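Local structure of bacteriorhodopsin (Nanosalina sp., 6EYU) at the [(2~{S})-2,3-bis(oxidanyl)propyl] (~{E})-undec-2-enoate site. The protein pumps protons inward across the cell membrane, as a light-driven, retinal-binding xenorhodopsin of the microbial rhodopsin family. Numbering follows the deposited sequence. Chains: chain A/B/C, Bacteriorhodopsin.

Three copies of the monoacylglycerol MUN lie at grooves between protomers of the deposited trimer, each touched by two chains. Measured between the centres of their C-alpha atoms, sites 1 and 2 are about 36 Å apart, sites 1 and 3 about 28 Å, and sites 2 and 3 about 19 Å. Sites 1 and 2 both pair helix 14-38 and the helix that starts at residue 42 from one chain with helix 128-145 of a neighbour, meeting them at different levels. Site 3 instead uses Phe67 and Met75 of both chains A and B, with A:Leu68 and A:Tyr71. MUN, probably from crystallisation, marks seams where membrane lipid might sit.

Site 1: the [(2~{S})-2,3-bis(oxidanyl)propyl] (~{E})-undec-2-enoate site. Residues chain A 100, 103, 139, 142-143, 147; chain B 32, 42, 46, 49. With MUN ([(2~{S})-2,3-bis(oxidanyl)propyl] (~{E})-undec-2-enoate), chain D.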
ATOM      1  N   ARG A 100      13.765   9.358 -14.080  1.00 83.80           N
ATOM      2  CA  ARG A 100      14.362   8.310 -13.260  1.00 81.09           C
ATOM      3  C   ARG A 100      13.394   7.852 -12.177  1.00 77.74           C
ATOM      4  O   ARG A 100      13.439   8.332 -11.044  1.00 78.06           O
ATOM      5  CB  ARG A 100      15.662   8.808 -12.627  1.00 77.43           C
ATOM      6  CG  ARG A 100      16.836   8.841 -13.589  1.00 77.99           C
ATOM      7  CD  ARG A 100      17.716   7.611 -13.432  1.00 83.64           C
ATOM      8  NE  ARG A 100      18.802   7.838 -12.484  1.00 90.58           N
ATOM      9  CZ  ARG A 100      19.304   6.903 -11.685  1.00103.28           C
ATOM     10  NH1 ARG A 100      18.883   5.649 -11.781  1.00115.18           N
ATOM     11  NH2 ARG A 100      20.263   7.212 -10.824  1.00110.55           N
ATOM     12  N   LEU A 103      14.500   6.811  -8.596  1.00 66.50           N
ATOM     13  CA  LEU A 103      14.646   7.907  -7.644  1.00 66.53           C
ATOM     14  C   LEU A 103      13.289   8.328  -7.092  1.00 62.81           C
ATOM     15  O   LEU A 103      13.160   8.640  -5.908  1.00 67.12           O
ATOM     16  CB  LEU A 103      15.331   9.101  -8.312  1.00 68.69           C
ATOM     17  CG  LEU A 103      16.730   8.819  -8.866  1.00 74.81           C
ATOM     18  CD1 LEU A 103      17.351  10.089  -9.429  1.00 84.71           C
ATOM     19  CD2 LEU A 103      17.617   8.215  -7.789  1.00 74.78           C
ATOM     20  N   GLY A 139      18.296  11.762   3.739  1.00 57.25           N
ATOM     21  CA  GLY A 139      18.252  11.088   2.446  1.00 59.27           C
ATOM     22  C   GLY A 139      17.321  11.786   1.474  1.00 61.18           C
ATOM     23  O   GLY A 139      17.680  12.034   0.324  1.00 59.90           O
ATOM     24  N   TYR A 142      18.505  15.211   0.521  1.00 62.08           N
ATOM     25  CA  TYR A 142      19.619  14.962  -0.383  1.00 64.74           C
ATOM     26  C   TYR A 142      19.113  14.715  -1.800  1.00 61.87           C
ATOM     27  O   TYR A 142      19.512  15.403  -2.739  1.00 68.31           O
ATOM     28  CB  TYR A 142      20.433  13.759   0.092  1.00 68.44           C
ATOM     29  CG  TYR A 142      21.354  13.200  -0.966  1.00 68.85           C
ATOM     30  CD1 TYR A 142      22.479  13.907  -1.368  1.00 70.86           C
ATOM     31  CD2 TYR A 142      20.971  12.103  -1.727  1.00 66.84           C
ATOM     32  CE1 TYR A 142      23.271  13.460  -2.408  1.00 73.17           C
ATOM     33  CE2 TYR A 142      21.752  11.650  -2.773  1.00 74.55           C
ATOM     34  CZ  TYR A 142      22.907  12.325  -3.102  1.00 79.27           C
ATOM     35  OH  TYR A 142      23.698  11.871  -4.132  1.00 89.09           O
ATOM     36  N   LEU A 143      18.256  13.711  -1.950  1.00 56.19           N
ATOM     37  CA  LEU A 143      17.653  13.407  -3.245  1.00 55.20           C
ATOM     38  C   LEU A 143      17.147  14.685  -3.905  1.00 52.96           C
ATOM     39  O   LEU A 143      17.526  15.005  -5.031  1.00 50.92           O
ATOM     40  CB  LEU A 143      16.492  12.425  -3.072  1.00 59.82           C
ATOM     41  CG  LEU A 143      16.711  11.000  -3.582  1.00 60.48           C
ATOM     42  CD1 LEU A 143      18.183  10.618  -3.551  1.00 69.41           C
ATOM     43  CD2 LEU A 143      15.883  10.022  -2.761  1.00 57.95           C
ATOM     44  N   PRO A 147      20.085  14.967  -7.253  1.00 61.11           N
ATOM     45  CA  PRO A 147      19.711  14.245  -8.467  1.00 60.83           C
ATOM     46  C   PRO A 147      18.415  14.760  -9.086  1.00 59.18           C
ATOM     47  O   PRO A 147      18.341  14.936 -10.301  1.00 58.93           O
ATOM     48  CB  PRO A 147      19.547  12.794  -7.994  1.00 61.44           C
ATOM     49  CG  PRO A 147      19.457  12.856  -6.506  1.00 62.11           C
ATOM     50  CD  PRO A 147      20.230  14.070  -6.095  1.00 60.55           C
TER
ATOM     51  N   LEU B  32      23.309   1.133  -1.065  1.00 68.15           N
ATOM     52  CA  LEU B  32      23.229   2.431  -1.724  1.00 66.58           C
ATOM     53  C   LEU B  32      24.548   2.763  -2.417  1.00 67.49           C
ATOM     54  O   LEU B  32      24.557   3.216  -3.562  1.00 69.36           O
ATOM     55  CB  LEU B  32      22.878   3.524  -0.711  1.00 66.37           C
ATOM     56  CG  LEU B  32      21.462   3.452  -0.131  1.00 68.56           C
ATOM     57  CD1 LEU B  32      21.231   4.567   0.877  1.00 68.10           C
ATOM     58  CD2 LEU B  32      20.424   3.509  -1.241  1.00 67.75           C
ATOM     59  N   GLN B  42      21.285   1.648 -10.402  1.00 70.52           N
ATOM     60  CA  GLN B  42      21.062   2.172  -9.061  1.00 70.63           C
ATOM     61  C   GLN B  42      19.788   1.591  -8.456  1.00 63.48           C
ATOM     62  O   GLN B  42      19.688   1.422  -7.242  1.00 60.95           O
ATOM     63  CB  GLN B  42      20.970   3.699  -9.102  1.00 73.40           C
ATOM     64  CG  GLN B  42      20.944   4.355  -7.731  1.00 76.96           C
ATOM     65  CD  GLN B  42      22.194   4.066  -6.921  1.00 78.50           C
ATOM     66  OE1 GLN B  42      22.119   3.542  -5.810  1.00 75.68           O
ATOM     67  NE2 GLN B  42      23.350   4.424  -7.469  1.00 90.50           N
ATOM     68  N   ILE B  46      18.740   0.435  -4.472  1.00 62.18           N
ATOM     69  CA  ILE B  46      17.654   1.124  -3.787  1.00 59.99           C
ATOM     70  C   ILE B  46      16.656   0.122  -3.218  1.00 60.43           C
ATOM     71  O   ILE B  46      16.192   0.269  -2.087  1.00 65.09           O
ATOM     72  CB  ILE B  46      16.911   2.077  -4.743  1.00 62.79           C
ATOM     73  CG1 ILE B  46      17.687   3.387  -4.891  1.00 61.75           C
ATOM     74  CG2 ILE B  46      15.503   2.349  -4.234  1.00 64.66           C
ATOM     75  CD1 ILE B  46      17.421   4.109  -6.193  1.00 62.43           C
ATOM     76  N   PHE B  49      18.272  -1.748  -0.350  1.00 53.47           N
ATOM     77  CA  PHE B  49      18.351  -0.813   0.767  1.00 58.04           C
ATOM     78  C   PHE B  49      17.079  -0.870   1.605  1.00 55.97           C
ATOM     79  O   PHE B  49      17.133  -1.084   2.816  1.00 60.76           O
ATOM     80  CB  PHE B  49      18.578   0.613   0.264  1.00 63.58           C
ATOM     81  CG  PHE B  49      18.491   1.657   1.342  1.00 64.57           C
ATOM     82  CD1 PHE B  49      19.521   1.815   2.255  1.00 62.04           C
ATOM     83  CD2 PHE B  49      17.333   2.398   1.513  1.00 64.52           C
ATOM     84  CE1 PHE B  49      19.437   2.761   3.259  1.00 62.73           C
ATOM     85  CE2 PHE B  49      17.239   3.339   2.522  1.00 64.69           C
ATOM     86  CZ  PHE B  49      18.293   3.523   3.394  1.00 61.86           C
TER
HETATM   87  CAQ MUN D 319      17.347   6.998   0.763  1.00 62.85           C
HETATM   88  CAP MUN D 319      17.869   7.920  -0.340  1.00 71.19           C
HETATM   89  CAO MUN D 319      19.085   7.276  -1.011  1.00 79.08           C
HETATM   90  CAN MUN D 319      18.853   7.208  -2.523  1.00 78.33           C
HETATM   91  CAM MUN D 319      20.197   7.241  -3.260  1.00 84.53           C
HETATM   92  CAK MUN D 319      19.962   6.934  -4.741  1.00 85.44           C
HETATM   93  CAH MUN D 319      21.225   7.236  -5.559  1.00 96.05           C
HETATM   94  CAF MUN D 319      21.706   8.667  -5.288  1.00 98.05           C
HETATM   95  CAC MUN D 319      21.714   9.629  -6.514  1.00 92.54           C
HETATM   96  CAA MUN D 319      22.027   8.978  -7.890  1.00 99.90           C
HETATM   97  OAD MUN D 319      21.691   7.815  -8.114  1.00116.52           O
HETATM   98  OAB MUN D 319      22.344   9.876  -8.865  1.00 90.94           O
HETATM   99  CAE MUN D 319      22.399   9.247 -10.149  1.00 97.71           C
HETATM  100  CAG MUN D 319      22.852  10.267 -11.198  1.00100.21           C
HETATM  101  OAJ MUN D 319      23.736  11.212 -10.591  1.00119.62           O
HETATM  102  CAI MUN D 319      23.578   9.547 -12.336  1.00105.75           C
HETATM  103  OAL MUN D 319      24.386  10.485 -13.054  1.00110.08           O
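This lipid groove runs along the seam between two protomers, walled by helices 101-124, 128-145 and 147-152 and the loop residue A:Arg100 of chain A, and by helices 14-38 and 42-59 of chain B. The acyl chain of MUN is held by branched aliphatic tips, which suit a flexible tail. A:Leu143 lies alongside it with both methyls, CD1 3.6 Å from CAN and CD2 3.8 Å from CAP. B:Leu32 brings its CD1 to 3.9 Å from CAO, and the same methyl lies over one face of the B:Phe49 ring near its rim. A:Tyr142, with CG anti to the backbone N (chi1 164°), turns its ring edge, in plane, to the enoate double bond, CE2 being 3.9 Å from CAF. A:Pro147 sets a rigid apolar ring beside that bond, CG 3.9 Å from CAC. B:Gln42, bent at chi2 (61°), packs both its CG methylene and its amide carbon on MUN, CD 3.6 Å from CAH. A:Arg100 brings NH2 to 3.1 Å from the carbonyl oxygen OAD, but its N-H points elsewhere and no hydrogen bond forms; its charge may still favour the polar head. A:Leu103 CG lies over one guanidinium face, toward its rim. MUN probably comes from the crystallisation lipid, occupying a groove where membrane lipid could fill the joint between protomers.

Site 2: the [(2~{S})-2,3-bis(oxidanyl)propyl] (~{E})-undec-2-enoate site. Residues chain A 21-22, 25, 63-64; chain C 128. With MUN ([(2~{S})-2,3-bis(oxidanyl)propyl] (~{E})-undec-2-enoate), chain E.
Helix 14-38 and the end of helix 42-63 in chain A form one wall of this intersubunit lipid groove, and the first turn of helix 128-145 in chain C forms the other. Beta-branched side chains give the tail a firm apolar bed. In A:Ile21, CG2 is anti to the backbone N and meets CAF of MUN at 3.7 Å; A:Ile22 uses its other branch, CG1, 3.7 Å from CAH. Farther along, A:Met25, bent at chi2 (-32°), lays its CG methylene 3.8 Å from CAM. The ester lies between A:Leu63, whose methyl CD1 is 3.8 Å from the carbonyl carbon CAA, and C:Thr128, whose methyl CG2 approaches the carbonyl oxygen OAD at 3.6 Å. A:Asn64, with CG anti to its carbonyl carbon (chi1 -71°), directs its amide at the glycerol, OD1 lying 3.4 Å from CAG. An amide suits this polar end, although no hydrogen bond joins protein and lipid. An alanine here would remove the amide and would probably leave the glycerol less well packed and its surroundings less polar. Threonine serves both parts of the lipid: C:Thr128 has OG1 anti to its carbonyl carbon, on the glycerol side, and its CB stands 3.8 Å from the glycerol carbon CAE.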
ATOM      1  N   ILE A  21      -9.739  20.907   8.074  1.00 60.39           N
ATOM      2  CA  ILE A  21     -10.483  19.905   7.319  1.00 65.74           C
ATOM      3  C   ILE A  21     -11.355  20.568   6.256  1.00 68.59           C
ATOM      4  O   ILE A  21     -11.448  20.082   5.129  1.00 70.95           O
ATOM      5  CB  ILE A  21     -11.380  19.052   8.236  1.00 68.38           C
ATOM      6  CG1 ILE A  21     -10.524  18.171   9.147  1.00 66.49           C
ATOM      7  CG2 ILE A  21     -12.313  18.187   7.401  1.00 71.97           C
ATOM      8  CD1 ILE A  21     -11.319  17.422  10.195  1.00 64.28           C
ATOM      9  N   ILE A  22     -11.966  21.693   6.609  1.00 66.80           N
ATOM     10  CA  ILE A  22     -12.880  22.381   5.704  1.00 68.84           C
ATOM     11  C   ILE A  22     -12.124  22.970   4.517  1.00 66.83           C
ATOM     12  O   ILE A  22     -12.564  22.856   3.373  1.00 65.62           O
ATOM     13  CB  ILE A  22     -13.638  23.514   6.422  1.00 70.35           C
ATOM     14  CG1 ILE A  22     -14.525  22.939   7.529  1.00 67.88           C
ATOM     15  CG2 ILE A  22     -14.482  24.297   5.429  1.00 70.26           C
ATOM     16  CD1 ILE A  22     -14.963  23.966   8.551  1.00 67.29           C
ATOM     17  N   MET A  25     -10.923  20.007   2.108  1.00 61.85           N
ATOM     18  CA  MET A  25     -11.972  19.564   1.198  1.00 68.87           C
ATOM     19  C   MET A  25     -12.163  20.577   0.074  1.00 70.73           C
ATOM     20  O   MET A  25     -12.260  20.208  -1.097  1.00 77.20           O
ATOM     21  CB  MET A  25     -13.288  19.377   1.955  1.00 74.15           C
ATOM     22  CG  MET A  25     -13.261  18.254   2.979  1.00 74.19           C
ATOM     23  SD  MET A  25     -12.190  16.887   2.491  1.00 74.62           S
ATOM     24  CE  MET A  25     -12.062  15.988   4.035  1.00 76.23           C
ATOM     25  N   LEU A  63     -11.558  14.749  15.932  1.00 63.37           N
ATOM     26  CA  LEU A  63     -12.890  15.260  16.241  1.00 67.86           C
ATOM     27  C   LEU A  63     -13.769  14.164  16.834  1.00 72.34           C
ATOM     28  O   LEU A  63     -14.833  14.442  17.389  1.00 70.85           O
ATOM     29  CB  LEU A  63     -13.551  15.825  14.982  1.00 68.05           C
ATOM     30  CG  LEU A  63     -12.799  16.959  14.284  1.00 70.10           C
ATOM     31  CD1 LEU A  63     -13.678  17.607  13.226  1.00 76.56           C
ATOM     32  CD2 LEU A  63     -12.325  17.991  15.297  1.00 68.06           C
ATOM     33  N   ASN A  64     -13.393  12.915  16.578  1.00 74.56           N
ATOM     34  CA  ASN A  64     -14.177  11.770  17.027  1.00 74.08           C
ATOM     35  C   ASN A  64     -13.258  10.602  17.353  1.00 75.45           C
ATOM     36  O   ASN A  64     -12.668   9.998  16.456  1.00 76.02           O
ATOM     37  CB  ASN A  64     -15.172  11.349  15.944  1.00 71.80           C
ATOM     38  CG  ASN A  64     -16.301  12.342  15.770  1.00 73.99           C
ATOM     39  OD1 ASN A  64     -16.370  13.050  14.765  1.00 80.22           O
ATOM     40  ND2 ASN A  64     -17.247  12.331  16.702  1.00 71.61           N
TER
ATOM     41  N   THR C 128     -19.819  11.631   9.289  1.00 65.07           N
ATOM     42  CA  THR C 128     -19.193  12.700   8.520  1.00 63.69           C
ATOM     43  C   THR C 128     -18.294  12.128   7.429  1.00 61.95           C
ATOM     44  O   THR C 128     -18.296  12.622   6.290  1.00 64.61           O
ATOM     45  CB  THR C 128     -18.356  13.630   9.418  1.00 71.19           C
ATOM     46  OG1 THR C 128     -19.226  14.492  10.163  1.00 72.42           O
ATOM     47  CG2 THR C 128     -17.406  14.472   8.579  1.00 71.39           C
TER
HETATM   48  CAN MUN E 318     -16.574  19.894   4.326  1.00 86.70           C
HETATM   49  CAM MUN E 318     -16.348  18.687   5.238  1.00 88.03           C
HETATM   50  CAK MUN E 318     -17.056  18.919   6.574  1.00 85.32           C
HETATM   51  CAH MUN E 318     -16.107  19.641   7.535  1.00 88.71           C
HETATM   52  CAF MUN E 318     -15.780  18.729   8.721  1.00 79.43           C
HETATM   53  CAC MUN E 318     -16.974  18.381   9.635  1.00 82.71           C
HETATM   54  CAA MUN E 318     -16.642  17.527  10.880  1.00 95.79           C
HETATM   55  OAD MUN E 318     -15.690  16.750  10.855  1.00115.57           O
HETATM   56  OAB MUN E 318     -17.654  17.435  11.786  1.00110.79           O
HETATM   57  CAE MUN E 318     -17.750  16.079  12.231  1.00103.97           C
HETATM   58  CAG MUN E 318     -17.677  16.029  13.759  1.00103.27           C
HETATM   59  OAJ MUN E 318     -17.619  17.360  14.277  1.00127.37           O
HETATM   60  CAI MUN E 318     -18.919  15.321  14.304  1.00 96.48           C
HETATM   61  OAL MUN E 318     -19.020  15.552  15.712  1.00 97.18           O

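Site 3: the [(2~{S})-2,3-bis(oxidanyl)propyl] (~{E})-undec-2-enoate site. Residues chain A 67-68, 71, 75; chain B 67, 75. With MUN ([(2~{S})-2,3-bis(oxidanyl)propyl] (~{E})-undec-2-enoate), chain F.
A:Phe67 and A:Leu68 both have helix-like backbone angles although they lie in a loop, while A:Tyr71, the last residue of the 3-10 helix 69-71, has a more negative phi (-129°) with psi still small. Both phenylalanines hold CG in the crowded position between backbone N and carbonyl carbon (chi1 76° in A:Phe67), yet they meet MUN differently. A:Phe67 turns its ring edge to the ester, with the carbonyl oxygen OAD in the ring plane and 3.5 Å from CE2. B:Phe67 offers a face: the ester oxygen OAB sits over its centre, 3.6 Å above the plane, while CE1 reaches CAC at 3.3 Å. Flat aromatic rings can thus embrace the ester from two sides without hydrogen bonds. A:Tyr71 packs CE2 3.5 Å from the glycerol carbon CAE and meets B:Phe67 tip to tip, its OH 3.8 Å from CE2 of that ring. Along the acyl chain from the ester, A:Leu68 brings its methyl CD1 beside CAF, and A:Met75, bent at chi2 and chi3, lays SD 3.6 Å from CAH. Flexible, unbranched methionine suits an irregular tail, and B:Met75 lines the acyl tail from chain B. The site lies where residues 67 to 71 lead into the helix beginning at residue 72, between two protomers of the trimer.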
ATOM      1  N   PHE A  67      -9.999   4.023  17.167  1.00 68.84           N
ATOM      2  CA  PHE A  67      -8.804   3.228  17.416  1.00 69.88           C
ATOM      3  C   PHE A  67      -7.618   3.792  16.637  1.00 69.10           C
ATOM      4  O   PHE A  67      -6.474   3.702  17.086  1.00 69.04           O
ATOM      5  CB  PHE A  67      -9.044   1.766  17.036  1.00 70.21           C
ATOM      6  CG  PHE A  67      -9.028   1.511  15.556  1.00 70.01           C
ATOM      7  CD1 PHE A  67     -10.201   1.569  14.823  1.00 71.12           C
ATOM      8  CD2 PHE A  67      -7.889   1.015  14.945  1.00 68.59           C
ATOM      9  CE1 PHE A  67     -10.211   1.247  13.478  1.00 71.35           C
ATOM     10  CE2 PHE A  67      -7.891   0.691  13.601  1.00 68.32           C
ATOM     11  CZ  PHE A  67      -9.054   0.809  12.867  1.00 71.03           C
ATOM     12  N   LEU A  68      -7.927   4.564  15.600  1.00 66.73           N
ATOM     13  CA  LEU A  68      -6.898   5.169  14.758  1.00 66.44           C
ATOM     14  C   LEU A  68      -6.373   6.471  15.360  1.00 69.29           C
ATOM     15  O   LEU A  68      -5.370   7.015  14.896  1.00 72.52           O
ATOM     16  CB  LEU A  68      -7.458   5.440  13.361  1.00 66.19           C
ATOM     17  CG  LEU A  68      -6.860   4.598  12.235  1.00 69.98           C
ATOM     18  CD1 LEU A  68      -6.077   3.424  12.803  1.00 77.69           C
ATOM     19  CD2 LEU A  68      -7.956   4.115  11.298  1.00 75.12           C
ATOM     20  N   TYR A  71      -2.936   7.647  16.431  1.00 59.32           N
ATOM     21  CA  TYR A  71      -1.905   7.460  15.417  1.00 58.10           C
ATOM     22  C   TYR A  71      -2.287   8.149  14.110  1.00 56.58           C
ATOM     23  O   TYR A  71      -1.827   7.760  13.037  1.00 54.53           O
ATOM     24  CB  TYR A  71      -1.674   5.970  15.164  1.00 60.71           C
ATOM     25  CG  TYR A  71      -1.001   5.253  16.312  1.00 64.55           C
ATOM     26  CD1 TYR A  71       0.383   5.208  16.409  1.00 66.85           C
ATOM     27  CD2 TYR A  71      -1.748   4.728  17.358  1.00 67.24           C
ATOM     28  CE1 TYR A  71       1.004   4.594  17.481  1.00 67.26           C
ATOM     29  CE2 TYR A  71      -1.136   4.108  18.431  1.00 68.72           C
ATOM     30  CZ  TYR A  71       0.239   4.043  18.487  1.00 69.21           C
ATOM     31  OH  TYR A  71       0.853   3.431  19.556  1.00 72.40           O
ATOM     32  N   MET A  75      -1.070   7.921  10.102  1.00 56.46           N
ATOM     33  CA  MET A  75      -2.000   7.449   9.083  1.00 59.90           C
ATOM     34  C   MET A  75      -2.132   8.482   7.968  1.00 57.85           C
ATOM     35  O   MET A  75      -2.324   8.131   6.804  1.00 65.68           O
ATOM     36  CB  MET A  75      -3.372   7.178   9.702  1.00 67.64           C
ATOM     37  CG  MET A  75      -3.358   6.126  10.799  1.00 75.13           C
ATOM     38  SD  MET A  75      -2.506   4.616  10.306  1.00 87.01           S
ATOM     39  CE  MET A  75      -3.748   3.850   9.268  1.00 90.31           C
TER
ATOM     40  N   PHE B  67       2.193  -2.574  20.116  1.00 73.96           N
ATOM     41  CA  PHE B  67       0.990  -3.262  19.666  1.00 74.69           C
ATOM     42  C   PHE B  67       1.266  -4.035  18.380  1.00 75.85           C
ATOM     43  O   PHE B  67       0.469  -4.884  17.978  1.00 83.34           O
ATOM     44  CB  PHE B  67      -0.150  -2.266  19.448  1.00 74.60           C
ATOM     45  CG  PHE B  67       0.001  -1.435  18.207  1.00 74.71           C
ATOM     46  CD1 PHE B  67      -0.533  -1.863  17.003  1.00 74.42           C
ATOM     47  CD2 PHE B  67       0.616  -0.196  18.258  1.00 71.77           C
ATOM     48  CE1 PHE B  67      -0.380  -1.110  15.854  1.00 70.05           C
ATOM     49  CE2 PHE B  67       0.779   0.560  17.113  1.00 70.15           C
ATOM     50  CZ  PHE B  67       0.274   0.106  15.910  1.00 68.67           C
ATOM     51  N   MET B  75       4.484  -7.723   9.445  1.00 58.90           N
ATOM     52  CA  MET B  75       4.697  -6.311   9.149  1.00 63.33           C
ATOM     53  C   MET B  75       5.968  -6.134   8.325  1.00 57.95           C
ATOM     54  O   MET B  75       6.010  -5.323   7.399  1.00 61.30           O
ATOM     55  CB  MET B  75       4.800  -5.503  10.444  1.00 71.18           C
ATOM     56  CG  MET B  75       3.480  -5.331  11.178  1.00 78.39           C
ATOM     57  SD  MET B  75       2.065  -5.234  10.063  1.00 86.34           S
ATOM     58  CE  MET B  75       2.269  -3.585   9.395  1.00 99.25           C
TER
HETATM   59  CAR MUN F 308       0.969  -0.463   7.427  1.00106.14           C
HETATM   60  CAQ MUN F 308       2.368  -0.667   8.008  1.00 98.30           C
HETATM   61  CAP MUN F 308       2.304  -0.575   9.533  1.00 91.05           C
HETATM   62  CAO MUN F 308       1.318   0.524   9.930  1.00 81.59           C
HETATM   63  CAN MUN F 308       0.344  -0.017  10.978  1.00 84.32           C
HETATM   64  CAM MUN F 308      -0.993   0.714  10.853  1.00 84.90           C
HETATM   65  CAK MUN F 308      -1.783   0.560  12.155  1.00 85.16           C
HETATM   66  CAH MUN F 308      -2.212   1.941  12.654  1.00 72.98           C
HETATM   67  CAF MUN F 308      -3.273   1.787  13.747  1.00 67.80           C
HETATM   68  CAC MUN F 308      -2.848   0.960  14.963  1.00 73.18           C
HETATM   69  CAA MUN F 308      -3.920   0.778  16.042  1.00 80.52           C
HETATM   70  OAD MUN F 308      -5.112   0.931  15.781  1.00118.51           O
HETATM   71  OAB MUN F 308      -3.450   0.405  17.264  1.00 87.41           O
HETATM   72  CAE MUN F 308      -3.481   1.531  18.146  1.00 89.15           C
HETATM   73  CAG MUN F 308      -4.360   1.209  19.355  1.00 91.85           C
HETATM   74  OAJ MUN F 308      -5.474   0.415  18.939  1.00 95.30           O
HETATM   75  CAI MUN F 308      -3.540   0.435  20.390  1.00 96.65           C
HETATM   76  OAL MUN F 308      -3.202   1.302  21.475  1.00109.55           O